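Local coordinates for TonB-dependent siderophore receptor (Pseudomonas aeruginosa 39016, PDB 5NEC), which probably imports ferric siderophores across the outer membrane of Pseudomonas aeruginosa, using energy delivered by TonB, and belongs to the receptor repertoire studied for uptake of siderophore-drug conjugates, at residues A[250-255]-A[670-675]; A[260-265]-A[704-709]; A[267-272]-A[314-319]; A[304-309]-A[336-341]. All coordinates share one frame; numbering follows the deposited sequence.

Contact 1. Residues A[250-255]-A[670-675]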
loop_
_atom_site.group_PDB
_atom_site.type_symbol
_atom_site.label_atom_id
_atom_site.label_comp_id
_atom_site.label_asym_id
_atom_site.label_seq_id
_atom_site.Cartn_x
_atom_site.Cartn_y
_atom_site.Cartn_z
ATOM N N SER A 250 -26.199 -16.283 17.413
ATOM C CA SER A 250 -27.543 -15.738 17.580
ATOM C C SER A 250 -27.573 -14.382 18.299
ATOM O O SER A 250 -28.412 -13.550 17.971
ATOM C CB SER A 250 -28.409 -16.736 18.342
ATOM O OG SER A 250 -27.810 -17.032 19.596
ATOM N N ASP A 251 -26.669 -14.144 19.249
ATOM C CA ASP A 251 -26.641 -12.864 19.985
ATOM C C ASP A 251 -25.550 -11.898 19.484
ATOM O O ASP A 251 -25.061 -11.092 20.260
ATOM C CB ASP A 251 -26.465 -13.133 21.485
ATOM C CG ASP A 251 -25.085 -13.701 21.829
ATOM O OD1 ASP A 251 -24.417 -14.272 20.922
ATOM O OD2 ASP A 251 -24.672 -13.556 23.009
ATOM N N ARG A 252 -25.163 -11.974 18.208
ATOM C CA ARG A 252 -24.086 -11.122 17.708
ATOM C C ARG A 252 -24.485 -9.647 17.811
ATOM O O ARG A 252 -25.573 -9.271 17.407
ATOM C CB ARG A 252 -23.745 -11.460 16.251
ATOM C CG ARG A 252 -22.554 -10.664 15.704
ATOM C CD ARG A 252 -22.552 -10.548 14.197
ATOM N NE ARG A 252 -21.914 -11.702 13.578
ATOM C CZ ARG A 252 -21.773 -11.871 12.267
ATOM N NH1 ARG A 252 -22.225 -10.952 11.431
ATOM N NH2 ARG A 252 -21.169 -12.958 11.797
ATOM N N SER A 253 -23.595 -8.822 18.348
ATOM C CA SER A 253 -23.832 -7.369 18.458
ATOM C C SER A 253 -22.505 -6.668 18.757
ATOM O O SER A 253 -21.467 -7.331 18.889
ATOM C CB SER A 253 -24.848 -7.061 19.576
ATOM O OG SER A 253 -24.278 -7.306 20.867
ATOM N N LYS A 254 -22.560 -5.333 18.908
ATOM C CA LYS A 254 -21.443 -4.553 19.459
ATOM C C LYS A 254 -20.893 -5.102 20.776
ATOM O O LYS A 254 -19.705 -4.991 21.079
ATOM C CB LYS A 254 -21.905 -3.132 19.767
ATOM C CG LYS A 254 -22.241 -2.276 18.571
ATOM C CD LYS A 254 -23.217 -1.145 18.891
ATOM C CE LYS A 254 -22.895 -0.379 20.163
ATOM N NZ LYS A 254 -24.159 0.232 20.643
ATOM N N HIS A 255 -21.785 -5.682 21.573
ATOM C CA HIS A 255 -21.442 -6.160 22.902
ATOM C C HIS A 255 -20.795 -7.548 22.875
ATOM O O HIS A 255 -19.874 -7.804 23.654
ATOM C CB HIS A 255 -22.682 -6.112 23.781
ATOM C CG HIS A 255 -23.349 -4.770 23.789
ATOM N ND1 HIS A 255 -22.662 -3.591 23.999
ATOM C CD2 HIS A 255 -24.638 -4.420 23.583
ATOM C CE1 HIS A 255 -23.503 -2.573 23.927
ATOM N NE2 HIS A 255 -24.712 -3.050 23.689
ATOM N N GLY A 670 -20.388 -0.807 12.732
ATOM C CA GLY A 670 -21.205 -1.356 13.811
ATOM C C GLY A 670 -20.460 -2.153 14.884
ATOM O O GLY A 670 -21.042 -2.464 15.916
ATOM N N ASN A 671 -19.196 -2.502 14.629
ATOM C CA ASN A 671 -18.329 -3.218 15.579
ATOM C C ASN A 671 -18.886 -4.602 15.977
ATOM O O ASN A 671 -18.695 -5.041 17.116
ATOM C CB ASN A 671 -18.031 -2.378 16.842
ATOM C CG ASN A 671 -17.149 -1.149 16.590
ATOM O OD1 ASN A 671 -16.662 -0.558 17.550
ATOM N ND2 ASN A 671 -16.958 -0.747 15.339
ATOM N N THR A 672 -19.550 -5.278 15.030
ATOM C CA THR A 672 -20.149 -6.614 15.242
ATOM C C THR A 672 -19.258 -7.766 14.784
ATOM O O THR A 672 -19.528 -8.927 15.117
ATOM C CB THR A 672 -21.516 -6.754 14.534
ATOM O OG1 THR A 672 -21.348 -6.746 13.107
ATOM C CG2 THR A 672 -22.459 -5.622 14.937
ATOM N N VAL A 673 -18.216 -7.457 14.012
ATOM C CA VAL A 673 -17.242 -8.474 13.579
ATOM C C VAL A 673 -15.824 -7.929 13.713
ATOM O O VAL A 673 -15.601 -6.714 13.639
ATOM C CB VAL A 673 -17.486 -8.968 12.131
ATOM C CG1 VAL A 673 -18.845 -9.639 12.022
ATOM C CG2 VAL A 673 -17.364 -7.837 11.104
ATOM N N TYR A 674 -14.875 -8.831 13.934
ATOM C CA TYR A 674 -13.504 -8.434 14.230
ATOM C C TYR A 674 -12.553 -9.591 14.009
ATOM O O TYR A 674 -12.990 -10.736 13.911
ATOM C CB TYR A 674 -13.383 -7.912 15.681
ATOM C CG TYR A 674 -13.277 -8.980 16.750
ATOM C CD1 TYR A 674 -14.417 -9.570 17.281
ATOM C CD2 TYR A 674 -12.035 -9.383 17.244
ATOM C CE1 TYR A 674 -14.336 -10.540 18.283
ATOM C CE2 TYR A 674 -11.926 -10.345 18.223
ATOM C CZ TYR A 674 -13.076 -10.918 18.749
ATOM O OH TYR A 674 -12.950 -11.882 19.719
ATOM N N VAL A 675 -11.264 -9.267 13.909
ATOM C CA VAL A 675 -10.194 -10.257 13.926
ATOM C C VAL A 675 -9.322 -9.998 15.136
ATOM O O VAL A 675 -9.039 -8.839 15.448
ATOM C CB VAL A 675 -9.336 -10.289 12.639
ATOM C CG1 VAL A 675 -10.200 -10.681 11.452
ATOM C CG2 VAL A 675 -8.571 -8.991 12.403
HETATM O O HOH W 1 -23.070 -8.274 11.872
#
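One face of the Arg252 guanidinium rests on Val673: CG1 of the valine stands 3.6 Å above the plane and over its centre, with CZ and NH1 the nearest atoms of the arginine. At the edge, in the plane, NH1 donates to a water at 2.8 Å. The same water donates to Thr672 OG1 at 2.6 Å, so it bridges the two side chains. The remaining nitrogens are taken up within the arginine's own loop, NE by a salt bridge to Asp258 and NH2 by the carbonyl of Ala247; together these would fix the rotation of the group. CG of Arg252 lies anti to the backbone N (chi1 -176°), which brings it to 3.5 Å from Thr672 O. Further out the chain crosses Thr672 at about a right angle, CD lying 3.9 Å from Thr672 CB. Thr672 OG1 is also hydrogen-bonded to Asp668, and CG2 of the threonine faces the backbone of Ser253 and Lys254. At the more exposed end Lys254 CG is modelled 2.9 Å from Gly670 O, a spacing so short that its detail is doubtful. No direct hydrogen bond crosses between 250-255 and 670-675. This is loop-on-loop packing, water-bridged and apolar, between two connections at what is probably the extracellular mouth of a TonB-dependent receptor barrel.

Contact 2. Residues A[260-265]-A[704-709]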
loop_
_atom_site.group_PDB
_atom_site.type_symbol
_atom_site.label_atom_id
_atom_site.label_comp_id
_atom_site.label_asym_id
_atom_site.label_seq_id
_atom_site.Cartn_x
_atom_site.Cartn_y
_atom_site.Cartn_z
ATOM N N PRO A 260 -13.487 -14.911 13.237
ATOM C CA PRO A 260 -13.491 -16.030 12.295
ATOM C C PRO A 260 -13.680 -17.373 12.959
ATOM O O PRO A 260 -13.193 -17.576 14.044
ATOM C CB PRO A 260 -12.105 -15.949 11.638
ATOM C CG PRO A 260 -11.763 -14.513 11.709
ATOM C CD PRO A 260 -12.314 -14.048 13.030
ATOM N N VAL A 261 -14.397 -18.271 12.304
ATOM C CA VAL A 261 -14.510 -19.660 12.789
ATOM C C VAL A 261 -13.127 -20.306 12.940
ATOM O O VAL A 261 -12.190 -19.912 12.272
ATOM C CB VAL A 261 -15.424 -20.539 11.917
ATOM C CG1 VAL A 261 -16.843 -19.986 11.911
ATOM C CG2 VAL A 261 -14.890 -20.671 10.495
ATOM N N ASN A 262 -13.016 -21.268 13.846
ATOM C CA ASN A 262 -11.803 -22.039 14.037
ATOM C C ASN A 262 -11.930 -23.374 13.299
ATOM O O ASN A 262 -12.637 -24.266 13.729
ATOM C CB ASN A 262 -11.517 -22.231 15.519
ATOM C CG ASN A 262 -10.147 -22.832 15.779
ATOM O OD1 ASN A 262 -9.146 -22.433 15.176
ATOM N ND2 ASN A 262 -10.093 -23.808 16.684
ATOM N N VAL A 263 -11.250 -23.474 12.165
ATOM C CA VAL A 263 -11.230 -24.657 11.317
ATOM C C VAL A 263 -9.775 -24.974 10.990
ATOM O O VAL A 263 -8.869 -24.255 11.400
ATOM C CB VAL A 263 -12.042 -24.431 10.016
ATOM C CG1 VAL A 263 -13.532 -24.241 10.327
ATOM C CG2 VAL A 263 -11.514 -23.254 9.198
ATOM N N ASP A 264 -9.522 -26.053 10.265
ATOM C CA ASP A 264 -8.144 -26.395 9.921
ATOM C C ASP A 264 -7.481 -25.235 9.166
ATOM O O ASP A 264 -8.135 -24.493 8.421
ATOM C CB ASP A 264 -8.094 -27.682 9.105
ATOM C CG ASP A 264 -8.361 -28.930 9.954
ATOM O OD1 ASP A 264 -8.556 -28.826 11.201
ATOM O OD2 ASP A 264 -8.366 -30.036 9.373
ATOM N N ARG A 265 -6.187 -25.073 9.393
ATOM C CA ARG A 265 -5.436 -23.935 8.879
ATOM C C ARG A 265 -5.596 -23.722 7.361
ATOM O O ARG A 265 -5.817 -22.600 6.921
ATOM C CB ARG A 265 -3.962 -24.096 9.233
ATOM C CG ARG A 265 -3.103 -22.862 8.952
ATOM C CD ARG A 265 -1.615 -23.221 8.899
ATOM N NE ARG A 265 -1.125 -23.549 10.223
ATOM C CZ ARG A 265 -0.796 -22.656 11.165
ATOM N NH1 ARG A 265 -0.872 -21.323 10.958
ATOM N NH2 ARG A 265 -0.380 -23.109 12.344
ATOM N N ASP A 704 4.652 -19.840 13.267
ATOM C CA ASP A 704 3.505 -20.338 12.499
ATOM C C ASP A 704 2.170 -19.893 13.108
ATOM O O ASP A 704 1.218 -20.655 13.176
ATOM C CB ASP A 704 3.593 -21.872 12.385
ATOM C CG ASP A 704 2.902 -22.441 11.139
ATOM O OD1 ASP A 704 2.640 -21.709 10.153
ATOM O OD2 ASP A 704 2.637 -23.669 11.149
ATOM N N LYS A 705 2.114 -18.644 13.554
ATOM C CA LYS A 705 0.896 -18.084 14.114
ATOM C C LYS A 705 -0.168 -18.004 13.030
ATOM O O LYS A 705 0.105 -17.534 11.922
ATOM C CB LYS A 705 1.182 -16.693 14.679
ATOM C CG LYS A 705 -0.021 -15.929 15.207
ATOM C CD LYS A 705 -0.651 -16.593 16.420
ATOM C CE LYS A 705 -1.786 -15.732 16.944
ATOM N NZ LYS A 705 -2.099 -16.022 18.371
ATOM N N LYS A 706 -1.371 -18.480 13.348
ATOM C CA LYS A 706 -2.517 -18.279 12.480
ATOM C C LYS A 706 -3.162 -16.949 12.872
ATOM O O LYS A 706 -3.457 -16.713 14.042
ATOM C CB LYS A 706 -3.512 -19.428 12.563
ATOM C CG LYS A 706 -4.515 -19.420 11.409
ATOM C CD LYS A 706 -5.468 -20.610 11.401
ATOM C CE LYS A 706 -6.512 -20.489 12.494
ATOM N NZ LYS A 706 -7.150 -21.803 12.721
ATOM N N TYR A 707 -3.322 -16.062 11.897
ATOM C CA TYR A 707 -3.897 -14.755 12.149
ATOM C C TYR A 707 -4.509 -14.181 10.884
ATOM O O TYR A 707 -4.311 -14.698 9.783
ATOM C CB TYR A 707 -2.862 -13.787 12.764
ATOM C CG TYR A 707 -1.775 -13.309 11.812
ATOM C CD1 TYR A 707 -1.933 -12.127 11.072
ATOM C CD2 TYR A 707 -0.592 -14.034 11.652
ATOM C CE1 TYR A 707 -0.946 -11.690 10.200
ATOM C CE2 TYR A 707 0.405 -13.597 10.793
ATOM C CZ TYR A 707 0.228 -12.429 10.067
ATOM O OH TYR A 707 1.215 -12.001 9.216
ATOM N N PHE A 708 -5.253 -13.100 11.069
ATOM C CA PHE A 708 -6.067 -12.540 10.028
ATOM C C PHE A 708 -5.683 -11.096 9.817
ATOM O O PHE A 708 -5.871 -10.246 10.688
ATOM C CB PHE A 708 -7.537 -12.684 10.403
ATOM C CG PHE A 708 -7.949 -14.106 10.624
ATOM C CD1 PHE A 708 -8.387 -14.886 9.565
ATOM C CD2 PHE A 708 -7.868 -14.679 11.894
ATOM C CE1 PHE A 708 -8.744 -16.213 9.768
ATOM C CE2 PHE A 708 -8.223 -16.000 12.105
ATOM C CZ PHE A 708 -8.656 -16.774 11.041
ATOM N N ASP A 709 -5.134 -10.853 8.634
ATOM C CA ASP A 709 -4.556 -9.560 8.256
ATOM C C ASP A 709 -5.555 -8.578 7.630
ATOM O O ASP A 709 -5.214 -7.424 7.469
ATOM C CB ASP A 709 -3.362 -9.771 7.306
ATOM C CG ASP A 709 -3.731 -10.523 6.026
ATOM O OD1 ASP A 709 -4.694 -11.306 6.004
ATOM O OD2 ASP A 709 -3.039 -10.344 5.026
#
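Pro260 lies over the face of the Phe708 ring, the two side chains running past one another in opposite senses with the CG corner of the pyrrolidine above the phenyl. Pro260 CG sits 3.7 Å from the ring centroid and 3° off the normal, a nearly axial CH-pi contact, while Pro260 CB reaches toward the ring tip at Phe708 CZ, 3.6 Å away. Ile244 and Val675 touch both residues and extend this apolar, buried end. Further along, Lys706 spans the gap between the segments. Its CG is anti to the backbone N, and the chain bends at chi3 before NZ reaches two oxygens of 260-265. It donates to Asn262 OD1 at 3.2 Å, from 18° out of the carbonyl plane, and weakly to Val263 O. Arg265 runs beside Lys706 in the opposite sense and meets Asp704. Guanidinium and carboxylate are stacked with their planes 13° apart: Asp704 OD2 lies over the face, offset toward the rim, 3.3 Å from Arg265 NH2. No N-H points at that oxygen, so this salt bridge rests on charge alone. The N-H groups of NH1 and NH2 instead both make weak bonds to the backbone carbonyl Asp704 O, at 3.1 Å and 3.0 Å respectively. Asp704 OD1 accepts from the backbone N of Arg723, which would steady the carboxylate. An apolar end and a polar, partly exposed end thus join two long connections of the barrel, probably extracellular loops gathered over its mouth as in other TonB-dependent receptors.

Contact 3. Residues A[267-272]-A[314-319]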
loop_
_atom_site.group_PDB
_atom_site.type_symbol
_atom_site.label_atom_id
_atom_site.label_comp_id
_atom_site.label_asym_id
_atom_site.label_seq_id
_atom_site.Cartn_x
_atom_site.Cartn_y
_atom_site.Cartn_z
ATOM N N ASN A 267 -7.961 -24.712 5.158
ATOM C CA ASN A 267 -9.284 -24.714 4.532
ATOM C C ASN A 267 -9.465 -23.568 3.519
ATOM O O ASN A 267 -9.327 -22.383 3.854
ATOM C CB ASN A 267 -10.390 -24.594 5.579
ATOM C CG ASN A 267 -10.694 -25.903 6.293
ATOM O OD1 ASN A 267 -9.927 -26.848 6.244
ATOM N ND2 ASN A 267 -11.842 -25.950 6.961
ATOM N N PHE A 268 -9.806 -23.956 2.299
ATOM C CA PHE A 268 -10.127 -23.070 1.201
ATOM C C PHE A 268 -11.544 -23.423 0.703
ATOM O O PHE A 268 -11.823 -24.563 0.319
ATOM C CB PHE A 268 -9.035 -23.256 0.119
ATOM C CG PHE A 268 -9.310 -22.553 -1.178
ATOM C CD1 PHE A 268 -9.609 -21.196 -1.203
ATOM C CD2 PHE A 268 -9.258 -23.245 -2.378
ATOM C CE1 PHE A 268 -9.874 -20.546 -2.395
ATOM C CE2 PHE A 268 -9.515 -22.599 -3.575
ATOM C CZ PHE A 268 -9.817 -21.248 -3.581
ATOM N N TYR A 269 -12.440 -22.447 0.722
ATOM C CA TYR A 269 -13.839 -22.669 0.328
ATOM C C TYR A 269 -14.130 -22.380 -1.155
ATOM O O TYR A 269 -15.251 -22.594 -1.617
ATOM C CB TYR A 269 -14.780 -21.867 1.252
ATOM C CG TYR A 269 -14.602 -22.332 2.676
ATOM C CD1 TYR A 269 -15.185 -23.532 3.121
ATOM C CD2 TYR A 269 -13.757 -21.651 3.547
ATOM C CE1 TYR A 269 -14.979 -23.997 4.409
ATOM C CE2 TYR A 269 -13.551 -22.119 4.839
ATOM C CZ TYR A 269 -14.173 -23.291 5.253
ATOM O OH TYR A 269 -13.970 -23.746 6.513
ATOM N N GLY A 270 -13.120 -21.929 -1.898
ATOM C CA GLY A 270 -13.273 -21.654 -3.320
ATOM C C GLY A 270 -13.097 -22.887 -4.189
ATOM O O GLY A 270 -13.010 -24.015 -3.694
ATOM N N LEU A 271 -13.027 -22.641 -5.494
ATOM C CA LEU A 271 -13.103 -23.660 -6.516
ATOM C C LEU A 271 -11.995 -23.464 -7.538
ATOM O O LEU A 271 -11.993 -22.481 -8.281
ATOM C CB LEU A 271 -14.428 -23.549 -7.233
ATOM C CG LEU A 271 -15.643 -23.971 -6.421
ATOM C CD1 LEU A 271 -16.929 -23.433 -7.069
ATOM C CD2 LEU A 271 -15.674 -25.480 -6.260
ATOM N N THR A 272 -11.066 -24.410 -7.588
ATOM C CA THR A 272 -9.972 -24.377 -8.564
ATOM C C THR A 272 -10.456 -24.428 -10.009
ATOM O O THR A 272 -9.813 -23.866 -10.874
ATOM C CB THR A 272 -8.949 -25.507 -8.329
ATOM O OG1 THR A 272 -9.627 -26.765 -8.223
ATOM C CG2 THR A 272 -8.194 -25.245 -7.062
ATOM N N THR A 314 -14.675 -16.747 -4.512
ATOM C CA THR A 314 -15.671 -17.319 -3.598
ATOM C C THR A 314 -15.599 -16.659 -2.221
ATOM O O THR A 314 -14.522 -16.390 -1.711
ATOM C CB THR A 314 -15.454 -18.833 -3.463
ATOM O OG1 THR A 314 -15.540 -19.451 -4.756
ATOM C CG2 THR A 314 -16.474 -19.468 -2.505
ATOM N N GLN A 315 -16.758 -16.382 -1.638
ATOM C CA GLN A 315 -16.851 -15.915 -0.241
ATOM C C GLN A 315 -17.618 -16.958 0.569
ATOM O O GLN A 315 -18.702 -17.380 0.161
ATOM C CB GLN A 315 -17.562 -14.583 -0.149
ATOM C CG GLN A 315 -17.001 -13.564 -1.108
ATOM C CD GLN A 315 -17.579 -12.175 -0.939
ATOM O OE1 GLN A 315 -17.189 -11.272 -1.675
ATOM N NE2 GLN A 315 -18.511 -11.991 0.006
ATOM N N PRO A 316 -17.071 -17.352 1.723
ATOM C CA PRO A 316 -17.686 -18.427 2.488
ATOM C C PRO A 316 -18.944 -18.006 3.240
ATOM O O PRO A 316 -18.872 -17.276 4.223
ATOM C CB PRO A 316 -16.572 -18.851 3.440
ATOM C CG PRO A 316 -15.730 -17.637 3.631
ATOM C CD PRO A 316 -15.934 -16.748 2.446
ATOM N N ASP A 317 -20.087 -18.424 2.692
ATOM C CA ASP A 317 -21.418 -18.402 3.322
ATOM C C ASP A 317 -22.206 -17.107 3.361
ATOM O O ASP A 317 -23.411 -17.151 3.613
ATOM C CB ASP A 317 -21.391 -19.027 4.735
ATOM C CG ASP A 317 -22.674 -19.803 5.057
ATOM O OD1 ASP A 317 -23.171 -20.480 4.130
ATOM O OD2 ASP A 317 -23.186 -19.725 6.208
ATOM N N ASP A 318 -21.560 -15.978 3.103
ATOM C CA ASP A 318 -22.166 -14.635 3.262
ATOM C C ASP A 318 -23.273 -14.496 4.331
ATOM O O ASP A 318 -24.359 -13.980 4.067
ATOM C CB ASP A 318 -22.597 -14.061 1.893
ATOM C CG ASP A 318 -21.423 -13.403 1.117
ATOM O OD1 ASP A 318 -20.229 -13.776 1.299
ATOM O OD2 ASP A 318 -21.709 -12.498 0.293
ATOM N N SER A 319 -22.948 -14.944 5.547
ATOM C CA SER A 319 -23.777 -14.723 6.755
ATOM C C SER A 319 -25.188 -15.317 6.694
ATOM O O SER A 319 -26.122 -14.811 7.295
ATOM C CB SER A 319 -23.833 -13.232 7.091
ATOM O OG SER A 319 -22.524 -12.701 7.140
#
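Thr314 presses closely on the backbone of Tyr269 and Gly270, whereas the ring of Tyr269 meets Pro316 at a wider spacing. On the tight side, Thr314 CG2 lies 3.5 Å from Tyr269 O and Thr314 OG1 lies 3.5 Å from Gly270 CA. Chi1 of -58° sets OG1 beside the backbone N and leaves CG2 against Tyr269 O. The hydroxyl is bonded to Asp275 and to Arg274; Tyr269 O accepts from Arg330 NE. Gly270 is enclosed from within its own loop as well: its N stands 3.5 Å above the plane of the Phe268 ring, over the centre. On the looser side Tyr269 and Pro316 cross at about a right angle, with Pro316 CB 4.0 Å from Tyr269 CD2. The far end of the tyrosine is fixed apart from the proline, OH being bonded to Leu406 O. Gln315, which points away from the loop, donates through NE2 to the syn lone pair of Asp318 OD1 at 2.8 Å, linking the strand end to the residues that follow, of which Ser319 is partly exposed. All five touching residues are buried. No hydrogen bond runs directly between 267-272 and 314-319, and the packing is that of the long loop 246-275 against the end of barrel strand 296-316.

Contact 4. Residues A[304-309]-A[336-341]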
loop_
_atom_site.group_PDB
_atom_site.type_symbol
_atom_site.label_atom_id
_atom_site.label_comp_id
_atom_site.label_asym_id
_atom_site.label_seq_id
_atom_site.Cartn_x
_atom_site.Cartn_y
_atom_site.Cartn_z
ATOM N N TYR A 304 0.458 8.368 -18.944
ATOM C CA TYR A 304 -0.661 7.604 -19.457
ATOM C C TYR A 304 -0.640 6.215 -18.790
ATOM O O TYR A 304 0.385 5.531 -18.787
ATOM C CB TYR A 304 -0.615 7.467 -20.978
ATOM C CG TYR A 304 -1.846 6.746 -21.501
ATOM C CD1 TYR A 304 -3.003 7.463 -21.852
ATOM C CD2 TYR A 304 -1.890 5.353 -21.580
ATOM C CE1 TYR A 304 -4.154 6.814 -22.285
ATOM C CE2 TYR A 304 -3.035 4.701 -22.009
ATOM C CZ TYR A 304 -4.160 5.427 -22.366
ATOM O OH TYR A 304 -5.281 4.760 -22.786
ATOM N N GLY A 305 -1.789 5.800 -18.261
ATOM C CA GLY A 305 -1.938 4.514 -17.580
ATOM C C GLY A 305 -3.148 3.753 -18.069
ATOM O O GLY A 305 -4.122 4.339 -18.485
ATOM N N ASN A 306 -3.086 2.433 -17.979
ATOM C CA ASN A 306 -4.091 1.540 -18.528
ATOM C C ASN A 306 -4.101 0.260 -17.679
ATOM O O ASN A 306 -3.077 -0.423 -17.600
ATOM C CB ASN A 306 -3.695 1.246 -19.974
ATOM C CG ASN A 306 -4.538 0.176 -20.620
ATOM O OD1 ASN A 306 -5.695 -0.026 -20.251
ATOM N ND2 ASN A 306 -3.937 -0.572 -21.524
ATOM N N SER A 307 -5.225 -0.059 -17.025
ATOM C CA SER A 307 -5.298 -1.266 -16.180
ATOM C C SER A 307 -6.569 -2.067 -16.406
ATOM O O SER A 307 -7.635 -1.502 -16.530
ATOM C CB SER A 307 -5.140 -0.929 -14.695
ATOM O OG SER A 307 -6.298 -0.309 -14.221
ATOM N N HIS A 308 -6.425 -3.386 -16.476
ATOM C CA HIS A 308 -7.527 -4.303 -16.652
ATOM C C HIS A 308 -7.556 -5.265 -15.452
ATOM O O HIS A 308 -6.509 -5.720 -14.972
ATOM C CB HIS A 308 -7.368 -5.076 -17.963
ATOM C CG HIS A 308 -8.500 -6.017 -18.241
ATOM N ND1 HIS A 308 -9.803 -5.592 -18.426
ATOM C CD2 HIS A 308 -8.529 -7.369 -18.340
ATOM C CE1 HIS A 308 -10.580 -6.637 -18.645
ATOM N NE2 HIS A 308 -9.831 -7.726 -18.607
ATOM N N GLN A 309 -8.754 -5.553 -14.961
ATOM C CA GLN A 309 -8.965 -6.553 -13.928
ATOM C C GLN A 309 -10.134 -7.447 -14.291
ATOM O O GLN A 309 -11.195 -6.978 -14.685
ATOM C CB GLN A 309 -9.233 -5.883 -12.602
ATOM C CG GLN A 309 -7.981 -5.297 -12.015
ATOM C CD GLN A 309 -8.258 -4.500 -10.771
ATOM O OE1 GLN A 309 -9.344 -3.933 -10.625
ATOM N NE2 GLN A 309 -7.271 -4.446 -9.851
ATOM N N VAL A 336 -15.169 -7.154 -13.333
ATOM C CA VAL A 336 -14.460 -6.904 -14.570
ATOM C C VAL A 336 -14.345 -5.398 -14.717
ATOM O O VAL A 336 -15.348 -4.689 -14.682
ATOM C CB VAL A 336 -15.163 -7.510 -15.782
ATOM C CG1 VAL A 336 -14.360 -7.216 -17.038
ATOM C CG2 VAL A 336 -15.345 -9.018 -15.562
ATOM N N SER A 337 -13.121 -4.924 -14.886
ATOM C CA SER A 337 -12.850 -3.516 -14.807
ATOM C C SER A 337 -11.775 -3.091 -15.814
ATOM O O SER A 337 -10.803 -3.804 -15.994
ATOM C CB SER A 337 -12.412 -3.229 -13.384
ATOM O OG SER A 337 -12.092 -1.872 -13.186
ATOM N N THR A 338 -11.970 -1.957 -16.491
ATOM C CA THR A 338 -10.905 -1.335 -17.296
ATOM C C THR A 338 -10.805 0.118 -16.932
ATOM O O THR A 338 -11.818 0.788 -16.831
ATOM C CB THR A 338 -11.134 -1.444 -18.821
ATOM O OG1 THR A 338 -11.176 -2.817 -19.186
ATOM C CG2 THR A 338 -9.983 -0.792 -19.616
ATOM N N THR A 339 -9.588 0.607 -16.748
ATOM C CA THR A 339 -9.375 2.002 -16.398
ATOM C C THR A 339 -8.248 2.588 -17.237
ATOM O O THR A 339 -7.229 1.949 -17.463
ATOM C CB THR A 339 -9.067 2.176 -14.889
ATOM O OG1 THR A 339 -10.150 1.646 -14.123
ATOM C CG2 THR A 339 -8.944 3.620 -14.517
ATOM N N THR A 340 -8.457 3.819 -17.677
ATOM C CA THR A 340 -7.527 4.582 -18.478
ATOM C C THR A 340 -7.302 5.858 -17.690
ATOM O O THR A 340 -8.256 6.416 -17.160
ATOM C CB THR A 340 -8.183 4.851 -19.843
ATOM O OG1 THR A 340 -8.268 3.615 -20.562
ATOM C CG2 THR A 340 -7.419 5.858 -20.677
ATOM N N THR A 341 -6.051 6.293 -17.550
ATOM C CA THR A 341 -5.734 7.531 -16.831
ATOM C C THR A 341 -4.723 8.323 -17.635
ATOM O O THR A 341 -3.754 7.761 -18.140
ATOM C CB THR A 341 -5.168 7.250 -15.418
ATOM O OG1 THR A 341 -6.076 6.409 -14.700
ATOM C CG2 THR A 341 -4.984 8.542 -14.614
#
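Two adjacent strands of the beta-barrel wall, the arms of the hairpin 296-316 and 327-354, pair here in an antiparallel ladder, their axes 4.7 Å apart and at 175°. The hydrogen-bonded pairs are Gly305 with Thr341, Ser307 with Thr339 and Gln309 with Ser337, each closed by two N-H to O=C bonds; Ser307 N to Thr339 O and Thr339 N to Ser307 O are both 2.9 Å. Alternating with them are the non-hydrogen-bonded pairs Asn306 with Thr340 and His308 with Thr338. In the latter a side-chain bond is added: His308 ND1 lies 3.2 Å from Thr338 OG1, the hydroxyl at the ring edge and near its plane, with either partner able to donate. Tyr304 leans across toward the other strand, its OH 3.2 Å from Thr340 CG2 and one ring face over Thr341 O. A bound detergent, C8E, touches Tyr304, consistent with the wall's outer surface. Ser307 and Thr339, on the opposite face, touch Thr114, consistent with that face looking in toward the plug. Strand 276-291 continues the backbone pairing beyond 304-309, and strand 357-379 does so beyond 336-341.

Overall arrangement
From the N terminus, the long connection between strands 244-245 and 276-291 supplies 250-255, 260-265 and 267-272 in turn, the first partners of contacts 1, 2 and 3. Strand 296-316 then gives 304-309 to contact 4 and, at its end, 314-319, which closes contact 3. Contact 4 closes at 336-341, so contacts 3 and 4 cross. Much later 670-675 closes contact 1 and 704-709 closes contact 2; these cross too, and both enclose contacts 3 and 4. Contacts 1 and 2 touch, as do 2 and 3, binding one connection to the start of strand 674-688, the segment around strand 708-711 and the end of strand 296-316. Contact 4 lies apart, about 28 Å from contact 3 between centres.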